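Local coordinates for protein leucine aminopeptidase 2 (Saccharomyces cerevisiae, PDB 2XQ0) that removes N-terminal residues from peptides, preferring di- and tripeptides, as a zinc aminopeptidase of the M1 family, and has low epoxide hydrolase activity in vitro, at residues A[220-225]-A[246-251]; A[236-241]-A[290-295]; A[264-269]-A[284-289]; A[298-303]-A[329-334]. All blocks are in the same frame, centred on the assembly; numbering follows the deposited sequence.

Contact 1: residues A[220-225]-A[246-251]; sequences GPRSTV and FIQTAE
R222 and E251 meet tip to tip, the arginine reaching from the turn between two strands to the helix 243-253. From CB the arginine chain leaves with CG between the backbone N and the carbonyl carbon (chi1 54°) and then runs extended to NE. NE passes the methyl groups of I247, 4.0 Å from I247 CG2 and slightly farther from CD1. CZ lies over the same methyl, and R222 NH2 comes to 3.3 Å from I247 CG2, which sits on one face of the guanidinium, toward its rim. The two terminal nitrogens share out the carboxylate: R222 NH2 binds E251 OE1 at 2.8 Å and R222 NH1 binds E251 OE2 at 3.1 Å. Both oxygens lie near the guanidinium plane, yet the nitrogens stand well above the carboxylate plane, because the two groups are turned 54° apart. R222 NH2 also forms a salt bridge with E244, about two turns before E251 on the same helix, and E251 OE2 accepts from Y257 N. An alanine at R222 would probably leave E251 without its charged mate and uncover the I247 methyl. Next to it in the chain, S223 OG touches I247 CD1 at 3.9 Å while bonding to Y262 O. The type I turn from G220 to S223 closes a beta hairpin of strands 215-220 and 223-227, its tip tied by an end-on, bidentate salt bridge to the helix alongside.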
# COMPACT_ATOMS: atom_id res chain seq x y z
N GLY A 220 8.83 19.62 -8.68
CA GLY A 220 7.70 20.38 -9.17
C GLY A 220 7.51 21.61 -8.32
O GLY A 220 8.20 21.77 -7.31
N PRO A 221 6.56 22.49 -8.69
CA PRO A 221 6.29 23.74 -7.97
C PRO A 221 5.83 23.54 -6.53
O PRO A 221 5.98 24.42 -5.69
CB PRO A 221 5.18 24.40 -8.80
CG PRO A 221 4.55 23.28 -9.55
CD PRO A 221 5.66 22.31 -9.84
N ARG A 222 5.29 22.37 -6.21
CA ARG A 222 4.93 22.12 -4.83
C ARG A 222 5.38 20.74 -4.38
O ARG A 222 4.79 20.14 -3.49
CB ARG A 222 3.43 22.31 -4.59
CG ARG A 222 2.58 21.49 -5.53
CD ARG A 222 1.09 21.78 -5.38
NE ARG A 222 0.40 21.52 -6.64
CZ ARG A 222 -0.92 21.54 -6.79
NH1 ARG A 222 -1.70 21.82 -5.75
NH2 ARG A 222 -1.45 21.29 -7.97
N SER A 223 6.47 20.25 -4.99
CA SER A 223 6.92 18.89 -4.74
C SER A 223 8.43 18.76 -4.64
O SER A 223 9.17 19.31 -5.44
CB SER A 223 6.41 17.96 -5.84
OG SER A 223 5.00 17.89 -5.82
N THR A 224 8.88 18.01 -3.65
CA THR A 224 10.30 17.79 -3.47
C THR A 224 10.51 16.31 -3.29
O THR A 224 9.70 15.64 -2.67
CB THR A 224 10.77 18.50 -2.20
OG1 THR A 224 10.41 19.90 -2.29
CG2 THR A 224 12.27 18.35 -2.01
N VAL A 225 11.60 15.77 -3.82
CA VAL A 225 11.93 14.39 -3.51
C VAL A 225 13.08 14.30 -2.49
O VAL A 225 14.01 15.11 -2.54
CB VAL A 225 12.25 13.57 -4.78
CG1 VAL A 225 13.48 14.13 -5.51
CG2 VAL A 225 12.47 12.09 -4.43
N PHE A 246 0.25 14.91 -12.61
CA PHE A 246 -0.63 14.04 -11.84
C PHE A 246 -1.47 14.84 -10.84
O PHE A 246 -2.68 14.62 -10.70
CB PHE A 246 0.17 13.00 -11.05
CG PHE A 246 0.68 11.87 -11.88
CD1 PHE A 246 0.21 11.65 -13.16
CD2 PHE A 246 1.65 11.00 -11.37
CE1 PHE A 246 0.70 10.59 -13.93
CE2 PHE A 246 2.14 9.95 -12.13
CZ PHE A 246 1.66 9.75 -13.41
N ILE A 247 -0.83 15.75 -10.12
CA ILE A 247 -1.59 16.48 -9.12
C ILE A 247 -2.73 17.24 -9.78
O ILE A 247 -3.88 17.13 -9.36
CB ILE A 247 -0.74 17.43 -8.26
CG1 ILE A 247 0.36 16.66 -7.54
CG2 ILE A 247 -1.65 18.08 -7.19
CD1 ILE A 247 1.27 17.54 -6.72
N GLN A 248 -2.41 18.00 -10.83
CA GLN A 248 -3.40 18.84 -11.53
C GLN A 248 -4.50 18.00 -12.18
O GLN A 248 -5.65 18.41 -12.24
CB GLN A 248 -2.73 19.74 -12.57
CG GLN A 248 -1.94 20.92 -11.96
CD GLN A 248 -1.15 21.69 -13.02
OE1 GLN A 248 -1.49 21.65 -14.20
NE2 GLN A 248 -0.09 22.38 -12.59
N THR A 249 -4.14 16.81 -12.64
CA THR A 249 -5.14 15.88 -13.16
C THR A 249 -6.13 15.41 -12.08
O THR A 249 -7.35 15.41 -12.29
CB THR A 249 -4.48 14.67 -13.83
OG1 THR A 249 -3.68 15.11 -14.94
CG2 THR A 249 -5.57 13.72 -14.34
N ALA A 250 -5.62 15.02 -10.92
CA ALA A 250 -6.47 14.62 -9.80
C ALA A 250 -7.38 15.74 -9.35
O ALA A 250 -8.55 15.53 -9.05
CB ALA A 250 -5.62 14.13 -8.63
N GLU A 251 -6.82 16.94 -9.27
CA GLU A 251 -7.56 18.11 -8.84
C GLU A 251 -8.74 18.44 -9.77
O GLU A 251 -9.77 18.90 -9.32
CB GLU A 251 -6.64 19.32 -8.74
CG GLU A 251 -5.71 19.33 -7.51
CD GLU A 251 -4.81 20.57 -7.46
OE1 GLU A 251 -4.20 20.93 -8.49
OE2 GLU A 251 -4.70 21.19 -6.38

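Contact 2: residues A[236-241]-A[290-295]; sequences QWEFEN and AHDRSN
The end of helix 229-239 meets the irregular loop that leads from strand 282-284 to helix 297-311, W237 and E238 receiving R293 and its neighbours. The guanidinium of R293 lies flat on the indole of W237, planes 18° apart, in a cation-pi stack with CZ 3.7 Å from the centroid of the six-membered ring. R293 NH2 is displaced toward the five-membered ring. The opposite face of the guanidinium carries N241 CB, 3.2 Å from R293 NH1, so the group is sandwiched. Its edge is used too: NE and NH2 grip one acceptor side-on, W237 O, at 2.9 Å from R293 NE and 2.7 Å from R293 NH2. A water links R293 NH2 to E240 OE2.

E238 sends its carboxylate back to the loop through a chain bent at chi2 (90°). E238 OE1 takes H291 N at 2.9 Å on its syn side. E238 OE2 accepts A290 N at 3.1 Å and R293 N at 2.9 Å, from opposite faces of the carboxylate plane, and a second water joins it to N295 N. D292 OD1 accepts from S294 N in an Asx turn that shapes the same loop. A single buried carboxylate thus gathers the amides of three loop residues, which probably stabilises its negative charge despite the nearby D292, while the stacked arginine is fixed in rotation by bonds at its edge and by neighbours on both faces.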
# COMPACT_ATOMS: atom_id res chain seq x y z
N GLN A 236 15.12 12.54 -9.01
CA GLN A 236 14.60 13.81 -9.51
C GLN A 236 14.17 13.69 -10.96
O GLN A 236 13.10 14.17 -11.36
CB GLN A 236 15.63 14.93 -9.32
CG GLN A 236 15.11 16.32 -9.67
CD GLN A 236 16.18 17.38 -9.60
OE1 GLN A 236 17.37 17.08 -9.71
NE2 GLN A 236 15.77 18.62 -9.41
N TRP A 237 15.00 13.04 -11.76
CA TRP A 237 14.68 12.92 -13.18
C TRP A 237 13.43 12.06 -13.35
O TRP A 237 12.60 12.33 -14.21
CB TRP A 237 15.85 12.30 -13.96
CG TRP A 237 15.57 12.21 -15.43
CD1 TRP A 237 15.83 13.17 -16.37
CD2 TRP A 237 14.96 11.12 -16.13
NE1 TRP A 237 15.42 12.73 -17.61
CE2 TRP A 237 14.89 11.47 -17.49
CE3 TRP A 237 14.49 9.86 -15.73
CZ2 TRP A 237 14.35 10.62 -18.45
CZ3 TRP A 237 13.95 9.02 -16.69
CH2 TRP A 237 13.89 9.40 -18.04
N GLU A 238 13.28 11.04 -12.52
CA GLU A 238 12.19 10.09 -12.72
C GLU A 238 10.83 10.74 -12.46
O GLU A 238 9.83 10.36 -13.08
CB GLU A 238 12.37 8.85 -11.85
CG GLU A 238 11.58 7.61 -12.32
CD GLU A 238 12.39 6.74 -13.30
OE1 GLU A 238 13.60 6.97 -13.46
OE2 GLU A 238 11.81 5.81 -13.90
N PHE A 239 10.79 11.74 -11.58
CA PHE A 239 9.52 12.29 -11.09
C PHE A 239 9.23 13.68 -11.61
O PHE A 239 8.07 14.12 -11.61
CB PHE A 239 9.53 12.36 -9.56
CG PHE A 239 9.58 11.02 -8.88
CD1 PHE A 239 8.79 9.97 -9.33
CD2 PHE A 239 10.38 10.82 -7.78
CE1 PHE A 239 8.83 8.74 -8.70
CE2 PHE A 239 10.42 9.59 -7.15
CZ PHE A 239 9.65 8.55 -7.61
N GLU A 240 10.27 14.40 -12.02
CA GLU A 240 10.14 15.86 -12.21
C GLU A 240 9.32 16.22 -13.44
O GLU A 240 8.92 17.38 -13.58
CB GLU A 240 11.51 16.53 -12.35
CG GLU A 240 12.21 16.19 -13.65
CD GLU A 240 13.65 16.72 -13.73
OE1 GLU A 240 14.07 17.56 -12.90
OE2 GLU A 240 14.37 16.28 -14.65
N ASN A 241 9.11 15.26 -14.33
CA ASN A 241 8.40 15.55 -15.58
C ASN A 241 6.92 15.27 -15.44
O ASN A 241 6.16 15.61 -16.32
CB ASN A 241 8.96 14.71 -16.73
CG ASN A 241 8.19 14.92 -18.04
OD1 ASN A 241 8.29 15.97 -18.67
ND2 ASN A 241 7.43 13.90 -18.45
N ALA A 290 13.32 3.40 -12.76
CA ALA A 290 13.62 2.53 -13.88
C ALA A 290 14.45 3.26 -14.94
O ALA A 290 14.90 2.67 -15.92
CB ALA A 290 12.33 2.00 -14.49
N HIS A 291 14.65 4.56 -14.73
CA HIS A 291 15.45 5.39 -15.64
C HIS A 291 14.74 5.74 -16.95
O HIS A 291 15.33 6.38 -17.81
CB HIS A 291 16.83 4.77 -15.92
CG HIS A 291 17.67 4.60 -14.69
ND1 HIS A 291 17.71 3.43 -13.96
CD2 HIS A 291 18.48 5.47 -14.03
CE1 HIS A 291 18.52 3.57 -12.92
NE2 HIS A 291 18.99 4.80 -12.94
N ASP A 292 13.49 5.34 -17.08
CA ASP A 292 12.71 5.69 -18.27
C ASP A 292 11.33 6.25 -17.92
O ASP A 292 10.60 6.71 -18.81
CB ASP A 292 12.56 4.48 -19.18
CG ASP A 292 11.84 3.33 -18.51
OD1 ASP A 292 11.37 3.52 -17.37
OD2 ASP A 292 11.74 2.25 -19.12
N ARG A 293 10.97 6.20 -16.64
CA ARG A 293 9.69 6.68 -16.14
C ARG A 293 8.51 5.73 -16.35
O ARG A 293 7.37 6.17 -16.49
CB ARG A 293 9.36 8.06 -16.71
CG ARG A 293 10.32 9.12 -16.24
CD ARG A 293 10.22 10.39 -17.05
NE ARG A 293 11.14 11.40 -16.54
CZ ARG A 293 11.46 12.51 -17.19
NH1 ARG A 293 10.95 12.75 -18.39
NH2 ARG A 293 12.30 13.38 -16.65
N SER A 294 8.78 4.42 -16.33
CA SER A 294 7.76 3.40 -16.56
C SER A 294 6.82 3.13 -15.39
O SER A 294 5.66 2.77 -15.60
CB SER A 294 8.42 2.07 -16.94
OG SER A 294 9.36 2.23 -17.98
N ASN A 295 7.32 3.29 -14.17
CA ASN A 295 6.61 2.81 -12.98
C ASN A 295 5.89 3.85 -12.14
O ASN A 295 5.58 3.59 -10.98
CB ASN A 295 7.59 2.07 -12.07
CG ASN A 295 8.15 0.85 -12.71
OD1 ASN A 295 7.55 0.29 -13.63
ND2 ASN A 295 9.32 0.41 -12.23
O HOH W 1 9.53 4.73 -13.43
O HOH W 2 13.29 16.00 -17.39

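Contact 3: residues A[264-269]-A[284-289]; sequences ILVNVD and ATPTLL. Unlike the reference sequence in segment 284-289: L289 (reference Ile).
Two backbone hydrogen bonds hold A284 beside V266 in a parallel bridge, both made to the residues flanking V266. A284 N donates to L265 O at 2.7 Å, and N267 N to A284 O at 2.8 Å. Both bonds meet their acceptors nearly along the C=O axis, and the second is almost straight, with an N-H...O angle of 173°.

The pairing places strand 264-266 between strands 223-227 and 282-284 in the mixed five-stranded sheet of the catalytic domain, a thermolysin-like arrangement in which helix 297-311, bearing the zinc motif, packs against the sheet. Beyond A284 the chain stays close to the active site, since T285 is joined through backbone bonding to G274 of the substrate-binding segment. It then enters the short 3-10 turn 286-288.

Apolar contacts fill the side of the bridge on which V266 and A284 project. I264 CG2 touches A284 CB at 3.9 Å. V266 has CG1 anti to its backbone N (chi1 173°), and this methyl reaches P286, 3.7 Å from P286 CA, with the two side chains passing in opposite directions. L289 CD1 borders the same V266 CG1 at 4.4 Å; C235 and F239 of helix 229-239 also cover V266.

Polar links lie toward the end of the pairing. One water donates to D269 O and accepts from T285 OG1, 2.6 Å from the latter atom, while T287 OG1 donates to T285 OG1 at 2.8 Å. The D269 side chain crosses the P286 ring obliquely, OD1 nearest CG, and OD1 makes a salt bridge with R231, whereas N267 OD1 binds Y141 OH.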
# COMPACT_ATOMS: atom_id res chain seq x y z
N ILE A 264 7.85 13.32 -1.92
CA ILE A 264 8.11 11.89 -2.00
C ILE A 264 9.44 11.52 -1.33
O ILE A 264 10.46 12.13 -1.61
CB ILE A 264 8.14 11.44 -3.47
CG1 ILE A 264 6.81 11.78 -4.14
CG2 ILE A 264 8.48 9.92 -3.58
CD1 ILE A 264 6.84 11.65 -5.65
N LEU A 265 9.41 10.54 -0.43
CA LEU A 265 10.63 9.96 0.14
C LEU A 265 10.92 8.67 -0.60
O LEU A 265 10.12 7.75 -0.55
CB LEU A 265 10.45 9.64 1.63
CG LEU A 265 11.56 8.80 2.26
CD1 LEU A 265 12.85 9.57 2.28
CD2 LEU A 265 11.21 8.34 3.70
N VAL A 266 12.06 8.59 -1.29
CA VAL A 266 12.44 7.36 -1.96
C VAL A 266 13.30 6.59 -0.98
O VAL A 266 14.43 6.98 -0.70
CB VAL A 266 13.17 7.58 -3.31
CG1 VAL A 266 13.67 6.25 -3.84
CG2 VAL A 266 12.23 8.24 -4.33
N ASN A 267 12.73 5.52 -0.44
CA ASN A 267 13.32 4.85 0.71
C ASN A 267 14.52 3.98 0.38
O ASN A 267 14.88 3.81 -0.80
CB ASN A 267 12.26 4.02 1.42
CG ASN A 267 11.84 4.62 2.74
OD1 ASN A 267 12.67 5.11 3.50
ND2 ASN A 267 10.55 4.57 3.03
N VAL A 268 15.12 3.41 1.42
CA VAL A 268 16.21 2.45 1.29
C VAL A 268 15.72 1.18 0.60
O VAL A 268 14.52 0.91 0.55
CB VAL A 268 16.83 2.09 2.68
CG1 VAL A 268 17.51 3.32 3.28
CG2 VAL A 268 15.77 1.56 3.63
N ASP A 269 16.64 0.38 0.09
CA ASP A 269 16.26 -0.79 -0.70
C ASP A 269 15.46 -1.85 0.06
O ASP A 269 14.71 -2.61 -0.56
CB ASP A 269 17.49 -1.37 -1.43
CG ASP A 269 18.30 -0.30 -2.16
OD1 ASP A 269 18.01 -0.03 -3.35
OD2 ASP A 269 19.22 0.28 -1.55
N ALA A 284 8.19 5.83 -0.81
CA ALA A 284 8.24 5.08 -2.06
C ALA A 284 9.42 4.10 -2.12
O ALA A 284 10.48 4.35 -1.54
CB ALA A 284 8.29 6.05 -3.24
N THR A 285 9.21 2.97 -2.80
CA THR A 285 10.26 1.98 -3.08
C THR A 285 11.21 2.53 -4.16
O THR A 285 10.76 3.14 -5.13
CB THR A 285 9.66 0.62 -3.55
OG1 THR A 285 10.69 -0.31 -3.90
CG2 THR A 285 8.73 0.82 -4.76
N PRO A 286 12.52 2.33 -3.97
CA PRO A 286 13.50 2.72 -4.99
C PRO A 286 13.35 1.92 -6.28
O PRO A 286 13.88 2.31 -7.31
CB PRO A 286 14.85 2.39 -4.35
CG PRO A 286 14.57 2.01 -2.95
CD PRO A 286 13.13 1.67 -2.81
N THR A 287 12.63 0.80 -6.21
CA THR A 287 12.41 0.01 -7.42
C THR A 287 11.45 0.75 -8.34
O THR A 287 11.13 0.26 -9.40
CB THR A 287 11.86 -1.40 -7.13
OG1 THR A 287 10.59 -1.31 -6.49
CG2 THR A 287 12.84 -2.19 -6.24
N LEU A 288 10.97 1.92 -7.92
CA LEU A 288 10.17 2.73 -8.82
C LEU A 288 11.08 3.37 -9.86
O LEU A 288 10.62 3.75 -10.93
CB LEU A 288 9.41 3.84 -8.07
CG LEU A 288 8.20 3.45 -7.22
CD1 LEU A 288 7.31 4.67 -7.00
CD2 LEU A 288 7.42 2.34 -7.91
N LEU A 289 12.36 3.50 -9.54
CA LEU A 289 13.30 4.11 -10.46
C LEU A 289 13.75 3.14 -11.53
O LEU A 289 14.49 2.19 -11.25
CB LEU A 289 14.51 4.68 -9.73
CG LEU A 289 14.32 6.12 -9.30
CD1 LEU A 289 13.21 6.23 -8.25
CD2 LEU A 289 15.63 6.68 -8.79
O HOH W 3 12.00 -1.43 -1.98

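Contact 4: residues A[298-303]-A[329-334]; sequences VIAHEL and YLERRI. With ZN (zinc ion), chain C; BES (2-(3-amino-2-hydroxy-4-phenyl-butyrylamino)-4-methyl-pentanoic acid), chain B.
H301 and E331 both hold CG anti to the backbone N (chi1 near 180° in both), and the extended chain of the glutamate brings its carboxylate to the imidazole. There H301 ND1 donates to E331 OE1 at 2.7 Å in a nearly straight bond. The oxygen lies in the imidazole plane, but the nitrogen stands well above the carboxylate plane, the two groups being turned 84° apart. With ND1 the donor, H301 NE2 is left to bind the zinc ion at 2.2 Å. E331 is therefore a second-shell residue, and its charge would probably make the imidazole a stronger ligand. The bestatin methyl C15 covers one face of the ring, 3.6 Å from H301 CG. An alanine at E331 would probably leave H301 ND1 without its acceptor and the ring freer to turn. Elsewhere in the interface, A300 CB meets I334 CG2 at 4.3 Å, and I334 CD1 lies against A300 O. The axes of the two segments approach to 8.4 Å, their N-to-C directions 128° apart. H305 and E324 complete the protein ligands of the zinc, and bestatin O2 and O3 also bind it; with the proton acceptor E302 this is the HExxH zinc site of M1 aminopeptidases.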
# COMPACT_ATOMS: atom_id res chain seq x y z
N VAL A 298 2.42 4.11 -9.49
CA VAL A 298 2.43 3.92 -8.05
C VAL A 298 2.34 5.28 -7.36
O VAL A 298 1.85 5.38 -6.23
CB VAL A 298 3.70 3.19 -7.55
CG1 VAL A 298 3.70 3.13 -6.02
CG2 VAL A 298 3.78 1.79 -8.16
N ILE A 299 2.83 6.31 -8.04
CA ILE A 299 2.70 7.67 -7.51
C ILE A 299 1.27 8.23 -7.71
O ILE A 299 0.77 8.94 -6.86
CB ILE A 299 3.77 8.64 -8.04
CG1 ILE A 299 5.18 8.11 -7.77
CG2 ILE A 299 3.63 9.98 -7.34
CD1 ILE A 299 5.53 8.07 -6.27
N ALA A 300 0.62 7.93 -8.83
CA ALA A 300 -0.79 8.29 -8.99
C ALA A 300 -1.63 7.63 -7.91
O ALA A 300 -2.61 8.21 -7.43
CB ALA A 300 -1.28 7.90 -10.36
N HIS A 301 -1.26 6.41 -7.53
CA HIS A 301 -1.92 5.70 -6.44
C HIS A 301 -1.79 6.44 -5.10
O HIS A 301 -2.78 6.79 -4.50
CB HIS A 301 -1.40 4.27 -6.31
CG HIS A 301 -2.19 3.45 -5.33
ND1 HIS A 301 -3.29 2.71 -5.70
CD2 HIS A 301 -2.07 3.30 -3.99
CE1 HIS A 301 -3.80 2.12 -4.62
NE2 HIS A 301 -3.08 2.47 -3.58
N GLU A 302 -0.56 6.65 -4.64
CA GLU A 302 -0.37 7.33 -3.36
C GLU A 302 -0.96 8.73 -3.40
O GLU A 302 -1.47 9.23 -2.40
CB GLU A 302 1.12 7.46 -3.02
CG GLU A 302 1.92 6.17 -3.15
CD GLU A 302 1.38 5.06 -2.30
OE1 GLU A 302 1.71 3.89 -2.59
OE2 GLU A 302 0.61 5.35 -1.36
N LEU A 303 -0.89 9.38 -4.56
CA LEU A 303 -1.47 10.71 -4.69
C LEU A 303 -2.98 10.68 -4.51
O LEU A 303 -3.54 11.57 -3.87
CB LEU A 303 -1.18 11.27 -6.07
CG LEU A 303 -1.95 12.55 -6.43
CD1 LEU A 303 -1.52 13.68 -5.52
CD2 LEU A 303 -1.68 12.90 -7.89
N TYR A 329 -9.74 3.17 -8.01
CA TYR A 329 -10.67 3.82 -8.94
C TYR A 329 -10.13 5.18 -9.37
O TYR A 329 -9.97 5.48 -10.58
CB TYR A 329 -12.11 3.93 -8.36
CG TYR A 329 -13.02 4.69 -9.30
CD1 TYR A 329 -13.60 4.07 -10.40
CD2 TYR A 329 -13.23 6.05 -9.13
CE1 TYR A 329 -14.40 4.78 -11.28
CE2 TYR A 329 -14.00 6.76 -10.00
CZ TYR A 329 -14.57 6.12 -11.08
OH TYR A 329 -15.34 6.84 -11.95
N LEU A 330 -9.82 6.02 -8.39
CA LEU A 330 -9.28 7.34 -8.69
C LEU A 330 -7.95 7.32 -9.47
O LEU A 330 -7.79 8.07 -10.42
CB LEU A 330 -9.14 8.17 -7.41
CG LEU A 330 -10.49 8.52 -6.77
CD1 LEU A 330 -10.29 9.15 -5.38
CD2 LEU A 330 -11.32 9.44 -7.69
N GLU A 331 -7.02 6.46 -9.07
CA GLU A 331 -5.75 6.25 -9.75
C GLU A 331 -5.98 5.99 -11.23
O GLU A 331 -5.35 6.60 -12.09
CB GLU A 331 -5.05 5.03 -9.12
CG GLU A 331 -3.80 4.51 -9.83
CD GLU A 331 -3.36 3.15 -9.29
OE1 GLU A 331 -4.00 2.61 -8.34
OE2 GLU A 331 -2.36 2.60 -9.81
N ARG A 332 -6.88 5.06 -11.53
CA ARG A 332 -7.20 4.70 -12.90
C ARG A 332 -7.92 5.83 -13.66
O ARG A 332 -7.73 5.96 -14.86
CB ARG A 332 -7.90 3.36 -12.99
CG ARG A 332 -6.95 2.22 -12.59
CD ARG A 332 -7.59 0.87 -12.63
NE ARG A 332 -6.61 -0.12 -12.21
CZ ARG A 332 -6.90 -1.27 -11.60
NH1 ARG A 332 -8.17 -1.59 -11.34
NH2 ARG A 332 -5.92 -2.08 -11.25
N ARG A 333 -8.69 6.66 -12.97
CA ARG A 333 -9.21 7.88 -13.62
C ARG A 333 -8.06 8.85 -14.01
O ARG A 333 -8.07 9.48 -15.08
CB ARG A 333 -10.23 8.58 -12.71
CG ARG A 333 -11.56 7.84 -12.55
CD ARG A 333 -12.39 7.81 -13.86
NE ARG A 333 -12.58 9.17 -14.38
CZ ARG A 333 -13.53 10.00 -13.96
NH1 ARG A 333 -14.39 9.62 -13.02
NH2 ARG A 333 -13.61 11.21 -14.46
N ILE A 334 -7.05 8.98 -13.15
CA ILE A 334 -5.92 9.86 -13.44
C ILE A 334 -5.18 9.39 -14.69
O ILE A 334 -4.99 10.16 -15.64
CB ILE A 334 -4.96 9.98 -12.25
CG1 ILE A 334 -5.63 10.77 -11.11
CG2 ILE A 334 -3.66 10.66 -12.64
CD1 ILE A 334 -4.98 10.54 -9.74
ZN ZN C . -3.24 2.30 -1.38
N2 BES B . -0.60 1.94 2.27
C1 BES B . -0.81 1.01 1.18
C6 BES B . 0.00 -0.27 1.42
C7 BES B . -0.48 -0.97 2.67
C8 BES B . -1.84 -1.16 2.87
C12 BES B . 0.44 -1.41 3.62
C9 BES B . -2.29 -1.80 4.02
C11 BES B . -0.01 -2.05 4.77
C10 BES B . -1.37 -2.25 4.97
C2 BES B . -0.44 1.63 -0.17
O2 BES B . -1.13 2.85 -0.48
C3 BES B . -0.73 0.61 -1.22
O3 BES B . -1.89 0.33 -1.54
N1 BES B . 0.40 0.09 -1.68
C4 BES B . 0.56 -0.93 -2.70
C13 BES B . 0.84 -0.12 -3.96
C14 BES B . -0.08 -0.49 -5.12
C15 BES B . -0.14 0.65 -6.13
C16 BES B . -1.48 -0.86 -4.63
C5 BES B . 1.79 -1.70 -2.33
O1 BES B . 1.91 -2.89 -2.72
O4 BES B . 2.67 -1.13 -1.64

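Contacts 3 and 4 are buried, whereas contacts 1 and 2 lie nearer the surface, each about 20 Å from the chain centre. Contacts 1 and 3 share one sheet through the neighbouring strands 223-227 and 264-266. Contact 3 is nested within the loop closed by contact 2, and F239 packs on V266 between them. Contact 4 borders all three: L303 and I334 meet helix 243-253 of contact 1, and I299 meets F239, I264 and L288. Chemistry follows place: partly exposed arginines use ion pairing in contact 1 and stacking, beside a buried carboxylate that binds backbone amides, in contact 2, backbone pairing and methyl groups dominate contact 3, and contact 4 alone includes the metal.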